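Local coordinates for FAD-dependent pyridine nucleotide-disulphide oxidoreductase (Desulfovibrio vulgaris, PDB 3IWA), which probably uses FAD to oxidise NADH or NADPH and pass the electrons on to a disulphide or related acceptor, at residues 199-204 with 387-392; 337-342 with 350-355; 221-226 with 239-244. All coordinates share one frame; numbering follows the deposited sequence.

Overall arrangement
Interactions 1 and 2 are neighbours, with centres 10 Å apart, and both reach the antiparallel sheet of the dimerisation domain. They touch directly: Phe-199 O lies 3.1 Å from Trp-340 CZ2, and the rings of these two residues meet edge-to-face. Interaction 3 stands apart, its centre about 27 Å from that of interaction 1 and about 28 Å from that of interaction 2. A helix links it to interaction 1, because helix 202-214 starts at interaction 1 and leads to strand 218-220, just before interaction 3. A calcium ion lies about 11 Å from the side chain of Ile-239. Interaction 2 alone meets the second subunit.

Interaction 1 of 3, residues 199-204 with 387-392; sequences FTSKSL and TLQLVV
The carboxamide of Gln-389 is the flat group here. Leu-204 CB lies above one side of its plane, 3.7 Å from Gln-389 NE2, while the two serine hydroxyls gather round its polar end. Ser-201 OG lies in the amide plane and accepts from Gln-389 NE2 in a nearly straight bond (164°). At 2.5 Å this bond is short for an N-H donor, and its exact length is best taken with caution. Beside the amide oxygen, Ser-203 OG is 2.8 Å from Gln-389 OE1. The glutamine can deliver its amide across the gap because CG stands anti to the carbonyl carbon (chi1 -60°) and the chain is extended beyond it.

Ser-201 is the N-cap of helix 202-214, and its OG also accepts from Leu-204 N at 3.0 Å. One hydroxyl oxygen thus takes two N-H groups, one from the helix's own first turn and one from the strand, which would tie the rotation of the amide to the helix start. Lys-202 N, in the same turn, bonds to Glu-357 OE2.

Next to this polar cluster the contact is apolar. Leu-204 CD1 reaches Thr-387 CG2 only loosely, at 4.4 Å, and the leucine also packs on Gln-403 and Phe-405 of strand 399-406. Gln-389 itself rests against Asn-368 and His-370 of strand 366-372, on the other flank of its own strand.

Helix 202-214 connects strands 185-189 and 218-220 of a parallel Rossmann-type sheet, whereas strand 386-393 belongs to the antiparallel sheet of the dimerisation domain. The arrangement is a serine N-cap shared with a strand glutamine, at the junction between the nucleotide-binding and dimerisation parts characteristic of the pyridine nucleotide-disulphide oxidoreductase fold.

Interaction 2 of 3, residues 337-342 with 350-355; sequences VGSWAV and SGAGLT
Trp-340 CG sits between its backbone N and carbonyl carbon (chi1 60°), and chi2 of -86° turns the indole flat against the partner strand, where Ser-350 and Gly-351 run beneath one face. Gly-351 N lies 3.6 Å from the ring plane, over its centre, and Ser-350 C is nearer the rim. The fully extended Gly-351, with no CB on this side, lets backbone and ring meet closely. At the ring's edge, Trp-340 NE1 donates to a water at 2.9 Å, and this water makes a weak bond to Gly-353 O.

Ser-350 OG, anti to its own N (chi1 -170°), donates to Trp-340 O at 2.7 Å. Trp-340 O also accepts from Gly-351 N at 3.1 Å. The reciprocal bond, Trp-340 N to Gly-351 O (2.9 Å), completes a hydrogen-bonded pair, and Ala-341 with Ser-350 forms the following non-hydrogen-bonded pair. Before strand 340-343 begins, Val-337 O accepts from N of Gly-353, the last residue of the partner strand.

Glu-436 of the second subunit bonds to Val-337 N, Gly-338 N and Ser-339 OG. The arrangement is an antiparallel beta hairpin at the edge of the dimerisation-domain sheet, meeting the other subunit.

Interaction 3 of 3, residues 221-226 with 239-244; sequences TGEKVV and ITDKRT
Charge pairing centres on Glu-223 and Arg-243, whose side chains cross at about a right angle. The arginine grips the carboxylate side-on: NE binds the syn lone pair of Glu-223 OE2 at 2.7 Å, nearly straight (163°) and in the guanidinium plane, while NH1 reaches Glu-223 OE1 at 2.8 Å. The two planar groups are nearly coplanar.

Side-chain hydrogen bonds reinforce this pair. Thr-240 OG1 donates to Glu-223 OE2 at 2.6 Å from the anti side, so that oxygen holds two donors. The same hydroxyl, placed between backbone N and carbonyl carbon (chi1 73°), accepts from the N atoms of Lys-242 and Arg-243, forming an ST turn and an ST motif. It thereby links the turn after the strand to the buried carboxylate. Asp-241 OD1 is met by Lys-224 N at 3.1 Å from above the carboxylate plane. The extended Lys-242 brings NZ to Gly-222 O at 3.1 Å.

Backbone bonds carry the hairpin: Val-226 N to Ile-239 O (2.8 Å) and Asp-241 N to Lys-224 O (3.0 Å) flank the non-hydrogen-bonded pair of Val-225 with Thr-240. Apolar contact is slight, with Val-226 CG2 beside Asp-241 CB.

Strands 225-230 and 235-240 form a three-stranded antiparallel sheet with strand 244-246. Immediately before it, Gly-222 and Glu-223 pair with Ala-192 and Glu-190 beyond strand 185-189, and Thr-221 OG1 bonds to Arg-209 of helix 202-214.

Interaction 1 of 3, residues 199-204 with 387-392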
ATOM      1  N   PHE A 199     -12.835 -15.123   2.696  1.00 41.77           N
ATOM      2  CA  PHE A 199     -11.612 -14.327   2.830  1.00 42.69           C
ATOM      3  C   PHE A 199     -10.542 -14.644   1.764  1.00 41.81           C
ATOM      4  O   PHE A 199      -9.914 -13.719   1.252  1.00 41.92           O
ATOM      5  CB  PHE A 199     -10.996 -14.508   4.210  1.00 43.87           C
ATOM      6  CG  PHE A 199     -11.713 -13.746   5.318  1.00 48.57           C
ATOM      7  CD1 PHE A 199     -11.027 -12.811   6.081  1.00 50.96           C
ATOM      8  CD2 PHE A 199     -13.062 -13.980   5.602  1.00 52.47           C
ATOM      9  CE1 PHE A 199     -11.664 -12.114   7.088  1.00 53.45           C
ATOM     10  CE2 PHE A 199     -13.713 -13.282   6.613  1.00 53.25           C
ATOM     11  CZ  PHE A 199     -13.009 -12.346   7.357  1.00 53.86           C
ATOM     12  N   THR A 200     -10.307 -15.929   1.471  1.00 40.41           N
ATOM     13  CA  THR A 200      -9.516 -16.325   0.311  1.00 39.83           C
ATOM     14  C   THR A 200     -10.362 -17.184  -0.622  1.00 39.01           C
ATOM     15  O   THR A 200     -11.368 -17.745  -0.197  1.00 39.44           O
ATOM     16  CB  THR A 200      -8.260 -17.113   0.677  1.00 39.86           C
ATOM     17  OG1 THR A 200      -8.649 -18.428   1.059  1.00 41.53           O
ATOM     18  CG2 THR A 200      -7.468 -16.446   1.797  1.00 38.18           C
ATOM     19  N   SER A 201      -9.960 -17.285  -1.893  1.00 37.96           N
ATOM     20  CA  SER A 201     -10.566 -18.278  -2.813  1.00 37.82           C
ATOM     21  C   SER A 201     -10.277 -19.716  -2.357  1.00 37.39           C
ATOM     22  O   SER A 201      -9.385 -19.948  -1.549  1.00 37.29           O
ATOM     23  CB  SER A 201     -10.020 -18.125  -4.248  1.00 37.49           C
ATOM     24  OG  SER A 201      -8.645 -18.508  -4.289  1.00 36.66           O
ATOM     25  N   LYS A 202     -11.000 -20.677  -2.912  1.00 38.52           N
ATOM     26  CA  LYS A 202     -10.725 -22.112  -2.678  1.00 40.17           C
ATOM     27  C   LYS A 202      -9.284 -22.489  -3.042  1.00 39.87           C
ATOM     28  O   LYS A 202      -8.565 -23.096  -2.247  1.00 40.20           O
ATOM     29  CB  LYS A 202     -11.717 -22.967  -3.475  1.00 41.71           C
ATOM     30  CG  LYS A 202     -11.877 -24.385  -2.939  1.00 45.58           C
ATOM     31  CD  LYS A 202     -13.077 -25.125  -3.537  1.00 49.76           C
ATOM     32  CE  LYS A 202     -12.911 -26.661  -3.347  1.00 53.02           C
ATOM     33  NZ  LYS A 202     -13.766 -27.461  -4.295  1.00 54.36           N
ATOM     34  N   SER A 203      -8.833 -22.055  -4.216  1.00 39.61           N
ATOM     35  CA  SER A 203      -7.485 -22.349  -4.695  1.00 39.62           C
ATOM     36  C   SER A 203      -6.401 -21.780  -3.760  1.00 39.75           C
ATOM     37  O   SER A 203      -5.417 -22.465  -3.414  1.00 39.06           O
ATOM     38  CB  SER A 203      -7.312 -21.842  -6.142  1.00 40.11           C
ATOM     39  OG  SER A 203      -7.153 -20.420  -6.247  1.00 39.52           O
ATOM     40  N   LEU A 204      -6.597 -20.541  -3.314  1.00 39.42           N
ATOM     41  CA  LEU A 204      -5.650 -19.940  -2.390  1.00 39.38           C
ATOM     42  C   LEU A 204      -5.718 -20.568  -0.975  1.00 39.28           C
ATOM     43  O   LEU A 204      -4.707 -20.700  -0.275  1.00 38.95           O
ATOM     44  CB  LEU A 204      -5.848 -18.424  -2.306  1.00 39.42           C
ATOM     45  CG  LEU A 204      -4.652 -17.764  -1.613  1.00 39.95           C
ATOM     46  CD1 LEU A 204      -3.345 -18.102  -2.394  1.00 39.32           C
ATOM     47  CD2 LEU A 204      -4.852 -16.281  -1.507  1.00 42.15           C
ATOM     48  N   THR A 387       2.124 -15.390  -4.304  1.00 46.43           N
ATOM     49  CA  THR A 387       0.917 -15.433  -5.127  1.00 45.75           C
ATOM     50  C   THR A 387      -0.051 -14.301  -4.789  1.00 44.25           C
ATOM     51  O   THR A 387      -0.377 -14.087  -3.624  1.00 44.82           O
ATOM     52  CB  THR A 387       0.121 -16.716  -4.895  1.00 46.13           C
ATOM     53  OG1 THR A 387       0.989 -17.847  -4.989  1.00 48.53           O
ATOM     54  CG2 THR A 387      -1.024 -16.843  -5.908  1.00 45.87           C
ATOM     55  N   LEU A 388      -0.512 -13.607  -5.829  1.00 42.27           N
ATOM     56  CA  LEU A 388      -1.623 -12.682  -5.766  1.00 40.29           C
ATOM     57  C   LEU A 388      -2.768 -13.189  -6.616  1.00 38.69           C
ATOM     58  O   LEU A 388      -2.550 -13.703  -7.714  1.00 36.49           O
ATOM     59  CB  LEU A 388      -1.250 -11.315  -6.343  1.00 39.99           C
ATOM     60  CG  LEU A 388      -0.236 -10.462  -5.617  1.00 41.62           C
ATOM     61  CD1 LEU A 388      -0.204  -9.072  -6.292  1.00 39.24           C
ATOM     62  CD2 LEU A 388      -0.568 -10.396  -4.102  1.00 41.92           C
ATOM     63  N   GLN A 389      -3.985 -12.939  -6.141  1.00 36.54           N
ATOM     64  CA  GLN A 389      -5.173 -13.186  -6.912  1.00 35.77           C
ATOM     65  C   GLN A 389      -5.990 -11.903  -6.908  1.00 35.31           C
ATOM     66  O   GLN A 389      -6.131 -11.266  -5.870  1.00 35.94           O
ATOM     67  CB  GLN A 389      -5.955 -14.376  -6.326  1.00 36.03           C
ATOM     68  CG  GLN A 389      -5.160 -15.719  -6.297  1.00 36.02           C
ATOM     69  CD  GLN A 389      -6.024 -16.972  -5.928  1.00 37.98           C
ATOM     70  OE1 GLN A 389      -5.636 -18.116  -6.181  1.00 41.61           O
ATOM     71  NE2 GLN A 389      -7.163 -16.746  -5.336  1.00 36.21           N
ATOM     72  N   LEU A 390      -6.497 -11.522  -8.077  1.00 34.60           N
ATOM     73  CA  LEU A 390      -7.167 -10.272  -8.296  1.00 34.61           C
ATOM     74  C   LEU A 390      -8.539 -10.610  -8.792  1.00 35.05           C
ATOM     75  O   LEU A 390      -8.671 -11.449  -9.692  1.00 35.38           O
ATOM     76  CB  LEU A 390      -6.415  -9.443  -9.350  1.00 34.25           C
ATOM     77  CG  LEU A 390      -6.724  -7.948  -9.518  1.00 34.19           C
ATOM     78  CD1 LEU A 390      -6.171  -7.157  -8.308  1.00 29.10           C
ATOM     79  CD2 LEU A 390      -6.134  -7.353 -10.881  1.00 30.52           C
ATOM     80  N   VAL A 391      -9.561  -9.984  -8.204  1.00 34.97           N
ATOM     81  CA  VAL A 391     -10.946 -10.312  -8.526  1.00 34.27           C
ATOM     82  C   VAL A 391     -11.546  -9.185  -9.287  1.00 34.90           C
ATOM     83  O   VAL A 391     -11.569  -8.068  -8.824  1.00 35.37           O
ATOM     84  CB  VAL A 391     -11.791 -10.621  -7.259  1.00 34.79           C
ATOM     85  CG1 VAL A 391     -13.137 -11.086  -7.651  1.00 32.37           C
ATOM     86  CG2 VAL A 391     -11.120 -11.691  -6.391  1.00 31.38           C
ATOM     87  N   VAL A 392     -12.058  -9.481 -10.475  1.00 36.96           N
ATOM     88  CA  VAL A 392     -12.413  -8.452 -11.452  1.00 36.94           C
ATOM     89  C   VAL A 392     -13.821  -8.657 -11.980  1.00 38.41           C
ATOM     90  O   VAL A 392     -14.196  -9.772 -12.341  1.00 38.75           O
ATOM     91  CB  VAL A 392     -11.436  -8.512 -12.650  1.00 37.28           C
ATOM     92  CG1 VAL A 392     -11.833  -7.516 -13.712  1.00 37.47           C
ATOM     93  CG2 VAL A 392     -10.010  -8.291 -12.182  1.00 32.62           C
TER

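Interaction 2 of 3, residues 337-342 with 350-355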
ATOM      1  N   VAL A 337     -13.965  -1.942   3.265  1.00 34.99           N
ATOM      2  CA  VAL A 337     -13.783  -2.950   2.246  1.00 35.47           C
ATOM      3  C   VAL A 337     -13.315  -4.307   2.783  1.00 36.20           C
ATOM      4  O   VAL A 337     -13.292  -5.266   2.024  1.00 36.23           O
ATOM      5  CB  VAL A 337     -12.821  -2.469   1.121  1.00 35.61           C
ATOM      6  CG1 VAL A 337     -13.359  -1.169   0.495  1.00 34.68           C
ATOM      7  CG2 VAL A 337     -11.404  -2.308   1.632  1.00 31.88           C
ATOM      8  N   GLY A 338     -12.937  -4.406   4.052  1.00 36.27           N
ATOM      9  CA  GLY A 338     -12.622  -5.719   4.643  1.00 37.33           C
ATOM     10  C   GLY A 338     -11.171  -6.218   4.566  1.00 38.12           C
ATOM     11  O   GLY A 338     -10.913  -7.402   4.458  1.00 39.48           O
ATOM     12  N   SER A 339     -10.218  -5.313   4.635  1.00 37.99           N
ATOM     13  CA  SER A 339      -8.827  -5.678   4.665  1.00 37.72           C
ATOM     14  C   SER A 339      -8.497  -6.605   5.828  1.00 37.88           C
ATOM     15  O   SER A 339      -9.012  -6.434   6.913  1.00 38.08           O
ATOM     16  CB  SER A 339      -8.015  -4.399   4.797  1.00 37.78           C
ATOM     17  OG  SER A 339      -8.387  -3.494   3.790  1.00 37.89           O
ATOM     18  N   TRP A 340      -7.600  -7.550   5.626  1.00 37.87           N
ATOM     19  CA  TRP A 340      -7.275  -8.513   6.681  1.00 38.28           C
ATOM     20  C   TRP A 340      -5.890  -9.095   6.427  1.00 39.52           C
ATOM     21  O   TRP A 340      -5.376  -9.031   5.323  1.00 39.09           O
ATOM     22  CB  TRP A 340      -8.320  -9.649   6.745  1.00 37.68           C
ATOM     23  CG  TRP A 340      -8.422 -10.425   5.454  1.00 35.93           C
ATOM     24  CD1 TRP A 340      -9.188 -10.116   4.382  1.00 35.91           C
ATOM     25  CD2 TRP A 340      -7.677 -11.597   5.085  1.00 33.23           C
ATOM     26  NE1 TRP A 340      -8.982 -11.040   3.365  1.00 34.23           N
ATOM     27  CE2 TRP A 340      -8.025 -11.926   3.772  1.00 32.43           C
ATOM     28  CE3 TRP A 340      -6.698 -12.361   5.722  1.00 33.19           C
ATOM     29  CZ2 TRP A 340      -7.479 -13.043   3.107  1.00 31.80           C
ATOM     30  CZ3 TRP A 340      -6.164 -13.446   5.059  1.00 33.50           C
ATOM     31  CH2 TRP A 340      -6.574 -13.790   3.778  1.00 28.62           C
ATOM     32  N   ALA A 341      -5.298  -9.648   7.472  1.00 41.60           N
ATOM     33  CA  ALA A 341      -4.071 -10.393   7.384  1.00 43.10           C
ATOM     34  C   ALA A 341      -4.071 -11.449   8.468  1.00 44.98           C
ATOM     35  O   ALA A 341      -4.568 -11.209   9.570  1.00 44.94           O
ATOM     36  CB  ALA A 341      -2.884  -9.471   7.533  1.00 43.53           C
ATOM     37  N   VAL A 342      -3.543 -12.628   8.135  1.00 47.09           N
ATOM     38  CA  VAL A 342      -3.301 -13.714   9.085  1.00 48.23           C
ATOM     39  C   VAL A 342      -1.863 -14.227   8.920  1.00 49.68           C
ATOM     40  O   VAL A 342      -1.408 -14.510   7.804  1.00 49.78           O
ATOM     41  CB  VAL A 342      -4.229 -14.909   8.851  1.00 47.95           C
ATOM     42  CG1 VAL A 342      -4.342 -15.709  10.096  1.00 49.20           C
ATOM     43  CG2 VAL A 342      -5.587 -14.468   8.465  1.00 49.93           C
ATOM     44  N   SER A 350      -3.138 -12.471   3.170  1.00 40.94           N
ATOM     45  CA  SER A 350      -3.701 -11.132   3.324  1.00 39.66           C
ATOM     46  C   SER A 350      -4.615 -10.809   2.166  1.00 37.20           C
ATOM     47  O   SER A 350      -4.517 -11.432   1.139  1.00 36.72           O
ATOM     48  CB  SER A 350      -2.577 -10.101   3.440  1.00 39.95           C
ATOM     49  OG  SER A 350      -3.127  -8.859   3.806  1.00 43.35           O
ATOM     50  N   GLY A 351      -5.519  -9.850   2.347  1.00 35.26           N
ATOM     51  CA  GLY A 351      -6.543  -9.518   1.325  1.00 33.73           C
ATOM     52  C   GLY A 351      -7.500  -8.357   1.670  1.00 32.12           C
ATOM     53  O   GLY A 351      -7.385  -7.731   2.698  1.00 31.38           O
ATOM     54  N   ALA A 352      -8.424  -8.068   0.779  1.00 30.74           N
ATOM     55  CA  ALA A 352      -9.373  -6.979   0.939  1.00 30.90           C
ATOM     56  C   ALA A 352     -10.431  -7.159  -0.099  1.00 30.28           C
ATOM     57  O   ALA A 352     -10.136  -7.643  -1.158  1.00 30.82           O
ATOM     58  CB  ALA A 352      -8.714  -5.600   0.782  1.00 30.07           C
ATOM     59  N   GLY A 353     -11.650  -6.755   0.207  1.00 30.44           N
ATOM     60  CA  GLY A 353     -12.722  -6.826  -0.738  1.00 31.48           C
ATOM     61  C   GLY A 353     -13.205  -8.268  -0.888  1.00 32.46           C
ATOM     62  O   GLY A 353     -13.024  -9.109   0.005  1.00 32.20           O
ATOM     63  N   LEU A 354     -13.782  -8.546  -2.047  1.00 33.58           N
ATOM     64  CA  LEU A 354     -14.411  -9.830  -2.311  1.00 34.54           C
ATOM     65  C   LEU A 354     -13.464 -10.872  -2.858  1.00 35.25           C
ATOM     66  O   LEU A 354     -12.525 -10.557  -3.591  1.00 35.28           O
ATOM     67  CB  LEU A 354     -15.535  -9.657  -3.309  1.00 34.95           C
ATOM     68  CG  LEU A 354     -16.552  -8.588  -2.974  1.00 34.67           C
ATOM     69  CD1 LEU A 354     -17.529  -8.421  -4.124  1.00 32.67           C
ATOM     70  CD2 LEU A 354     -17.246  -8.946  -1.678  1.00 37.55           C
ATOM     71  N   THR A 355     -13.717 -12.119  -2.483  1.00 35.38           N
ATOM     72  CA  THR A 355     -13.083 -13.243  -3.139  1.00 35.44           C
ATOM     73  C   THR A 355     -13.916 -13.521  -4.382  1.00 35.22           C
ATOM     74  O   THR A 355     -14.998 -13.031  -4.497  1.00 35.14           O
ATOM     75  CB  THR A 355     -13.068 -14.515  -2.255  1.00 35.25           C
ATOM     76  OG1 THR A 355     -14.408 -15.010  -2.110  1.00 34.96           O
ATOM     77  CG2 THR A 355     -12.416 -14.253  -0.853  1.00 35.66           C
TER
HETATM   78  O   HOH W   1     -10.458 -11.036   0.846  1.00 36.98           O

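Interaction 3 of 3, residues 221-226 with 239-244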
ATOM      1  N   THR A 221     -12.554 -30.208   6.397  1.00 46.41           N
ATOM      2  CA  THR A 221     -13.538 -29.369   5.717  1.00 46.48           C
ATOM      3  C   THR A 221     -14.752 -30.188   5.245  1.00 47.25           C
ATOM      4  O   THR A 221     -14.743 -31.420   5.251  1.00 47.95           O
ATOM      5  CB  THR A 221     -12.882 -28.605   4.518  1.00 46.67           C
ATOM      6  OG1 THR A 221     -12.175 -29.514   3.670  1.00 45.44           O
ATOM      7  CG2 THR A 221     -11.899 -27.552   5.033  1.00 46.10           C
ATOM      8  N   GLY A 222     -15.800 -29.506   4.815  1.00 47.45           N
ATOM      9  CA  GLY A 222     -17.037 -30.173   4.514  1.00 47.96           C
ATOM     10  C   GLY A 222     -17.510 -31.086   5.640  1.00 48.29           C
ATOM     11  O   GLY A 222     -18.087 -32.139   5.374  1.00 48.75           O
ATOM     12  N   GLU A 223     -17.312 -30.656   6.892  1.00 48.47           N
ATOM     13  CA  GLU A 223     -17.566 -31.492   8.061  1.00 48.13           C
ATOM     14  C   GLU A 223     -18.346 -30.754   9.137  1.00 48.35           C
ATOM     15  O   GLU A 223     -17.976 -29.656   9.548  1.00 47.54           O
ATOM     16  CB  GLU A 223     -16.245 -31.997   8.605  1.00 48.57           C
ATOM     17  CG  GLU A 223     -16.418 -33.098   9.645  1.00 49.15           C
ATOM     18  CD  GLU A 223     -15.239 -34.014   9.769  1.00 47.96           C
ATOM     19  OE1 GLU A 223     -14.483 -34.198   8.799  1.00 46.56           O
ATOM     20  OE2 GLU A 223     -15.099 -34.601  10.859  1.00 51.69           O
ATOM     21  N   LYS A 224     -19.442 -31.376   9.578  1.00 48.71           N
ATOM     22  CA  LYS A 224     -20.429 -30.744  10.453  1.00 49.60           C
ATOM     23  C   LYS A 224     -20.335 -31.285  11.875  1.00 49.17           C
ATOM     24  O   LYS A 224     -20.134 -32.483  12.064  1.00 50.04           O
ATOM     25  CB  LYS A 224     -21.857 -30.978   9.924  1.00 50.26           C
ATOM     26  CG  LYS A 224     -22.959 -30.413  10.844  1.00 53.57           C
ATOM     27  CD  LYS A 224     -24.392 -30.555  10.278  1.00 58.84           C
ATOM     28  CE  LYS A 224     -25.320 -29.421  10.779  1.00 61.87           C
ATOM     29  NZ  LYS A 224     -26.621 -29.265  10.017  1.00 64.15           N
ATOM     30  N   VAL A 225     -20.526 -30.406  12.861  1.00 48.20           N
ATOM     31  CA  VAL A 225     -20.523 -30.807  14.258  1.00 47.53           C
ATOM     32  C   VAL A 225     -21.937 -31.307  14.564  1.00 47.29           C
ATOM     33  O   VAL A 225     -22.928 -30.595  14.353  1.00 46.37           O
ATOM     34  CB  VAL A 225     -20.110 -29.651  15.238  1.00 47.43           C
ATOM     35  CG1 VAL A 225     -20.374 -30.064  16.670  1.00 46.99           C
ATOM     36  CG2 VAL A 225     -18.660 -29.269  15.079  1.00 44.99           C
ATOM     37  N   VAL A 226     -22.010 -32.539  15.056  1.00 46.87           N
ATOM     38  CA  VAL A 226     -23.289 -33.185  15.355  1.00 46.68           C
ATOM     39  C   VAL A 226     -23.652 -33.124  16.836  1.00 46.54           C
ATOM     40  O   VAL A 226     -24.817 -32.907  17.175  1.00 47.58           O
ATOM     41  CB  VAL A 226     -23.316 -34.635  14.824  1.00 46.71           C
ATOM     42  CG1 VAL A 226     -24.254 -35.491  15.637  1.00 47.48           C
ATOM     43  CG2 VAL A 226     -23.744 -34.636  13.337  1.00 45.12           C
ATOM     44  N   ILE A 239     -18.315 -34.938  18.264  1.00 41.74           N
ATOM     45  CA  ILE A 239     -18.787 -35.906  17.252  1.00 42.19           C
ATOM     46  C   ILE A 239     -19.172 -35.112  16.045  1.00 42.19           C
ATOM     47  O   ILE A 239     -20.026 -34.255  16.130  1.00 41.17           O
ATOM     48  CB  ILE A 239     -20.033 -36.746  17.723  1.00 41.88           C
ATOM     49  CG1 ILE A 239     -19.837 -37.210  19.180  1.00 42.60           C
ATOM     50  CG2 ILE A 239     -20.283 -37.907  16.740  1.00 39.91           C
ATOM     51  CD1 ILE A 239     -18.527 -38.005  19.423  1.00 40.85           C
ATOM     52  N   THR A 240     -18.542 -35.417  14.929  1.00 43.80           N
ATOM     53  CA  THR A 240     -18.922 -34.835  13.667  1.00 45.28           C
ATOM     54  C   THR A 240     -19.755 -35.855  12.904  1.00 47.23           C
ATOM     55  O   THR A 240     -19.954 -36.977  13.396  1.00 46.98           O
ATOM     56  CB  THR A 240     -17.698 -34.397  12.859  1.00 45.31           C
ATOM     57  OG1 THR A 240     -17.010 -35.534  12.342  1.00 42.68           O
ATOM     58  CG2 THR A 240     -16.737 -33.550  13.732  1.00 44.72           C
ATOM     59  N   ASP A 241     -20.258 -35.463  11.730  1.00 48.93           N
ATOM     60  CA  ASP A 241     -20.965 -36.402  10.841  1.00 50.58           C
ATOM     61  C   ASP A 241     -20.018 -37.393  10.152  1.00 51.58           C
ATOM     62  O   ASP A 241     -20.461 -38.282   9.402  1.00 53.09           O
ATOM     63  CB  ASP A 241     -21.839 -35.672   9.793  1.00 50.86           C
ATOM     64  CG  ASP A 241     -21.036 -34.730   8.854  1.00 52.42           C
ATOM     65  OD1 ASP A 241     -19.839 -34.425   9.119  1.00 52.67           O
ATOM     66  OD2 ASP A 241     -21.633 -34.277   7.844  1.00 54.04           O
ATOM     67  N   LYS A 242     -18.722 -37.262  10.408  1.00 51.91           N
ATOM     68  CA  LYS A 242     -17.732 -38.131   9.794  1.00 52.38           C
ATOM     69  C   LYS A 242     -16.802 -38.863  10.770  1.00 52.53           C
ATOM     70  O   LYS A 242     -16.144 -39.827  10.374  1.00 52.84           O
ATOM     71  CB  LYS A 242     -16.903 -37.305   8.816  1.00 52.67           C
ATOM     72  CG  LYS A 242     -17.739 -36.786   7.626  1.00 54.40           C
ATOM     73  CD  LYS A 242     -16.855 -36.293   6.480  1.00 57.57           C
ATOM     74  CE  LYS A 242     -17.672 -35.522   5.422  1.00 60.15           C
ATOM     75  NZ  LYS A 242     -16.817 -34.800   4.385  1.00 61.09           N
ATOM     76  N   ARG A 243     -16.717 -38.402  12.024  1.00 51.98           N
ATOM     77  CA  ARG A 243     -15.794 -38.997  12.983  1.00 51.85           C
ATOM     78  C   ARG A 243     -16.075 -38.566  14.413  1.00 51.69           C
ATOM     79  O   ARG A 243     -16.958 -37.741  14.673  1.00 51.27           O
ATOM     80  CB  ARG A 243     -14.332 -38.689  12.607  1.00 51.70           C
ATOM     81  CG  ARG A 243     -13.808 -37.296  13.044  1.00 52.86           C
ATOM     82  CD  ARG A 243     -12.701 -36.739  12.120  1.00 52.29           C
ATOM     83  NE  ARG A 243     -13.212 -36.500  10.764  1.00 53.83           N
ATOM     84  CZ  ARG A 243     -12.712 -37.016   9.634  1.00 55.45           C
ATOM     85  NH1 ARG A 243     -13.277 -36.720   8.478  1.00 56.03           N
ATOM     86  NH2 ARG A 243     -11.644 -37.801   9.632  1.00 56.55           N
ATOM     87  N   THR A 244     -15.301 -39.148  15.324  1.00 51.63           N
ATOM     88  CA  THR A 244     -15.278 -38.769  16.731  1.00 51.87           C
ATOM     89  C   THR A 244     -13.876 -38.246  17.058  1.00 52.04           C
ATOM     90  O   THR A 244     -12.880 -38.905  16.749  1.00 51.95           O
ATOM     91  CB  THR A 244     -15.622 -39.968  17.659  1.00 52.32           C
ATOM     92  OG1 THR A 244     -16.985 -40.357  17.446  1.00 52.65           O
ATOM     93  CG2 THR A 244     -15.424 -39.607  19.154  1.00 51.84           C
TER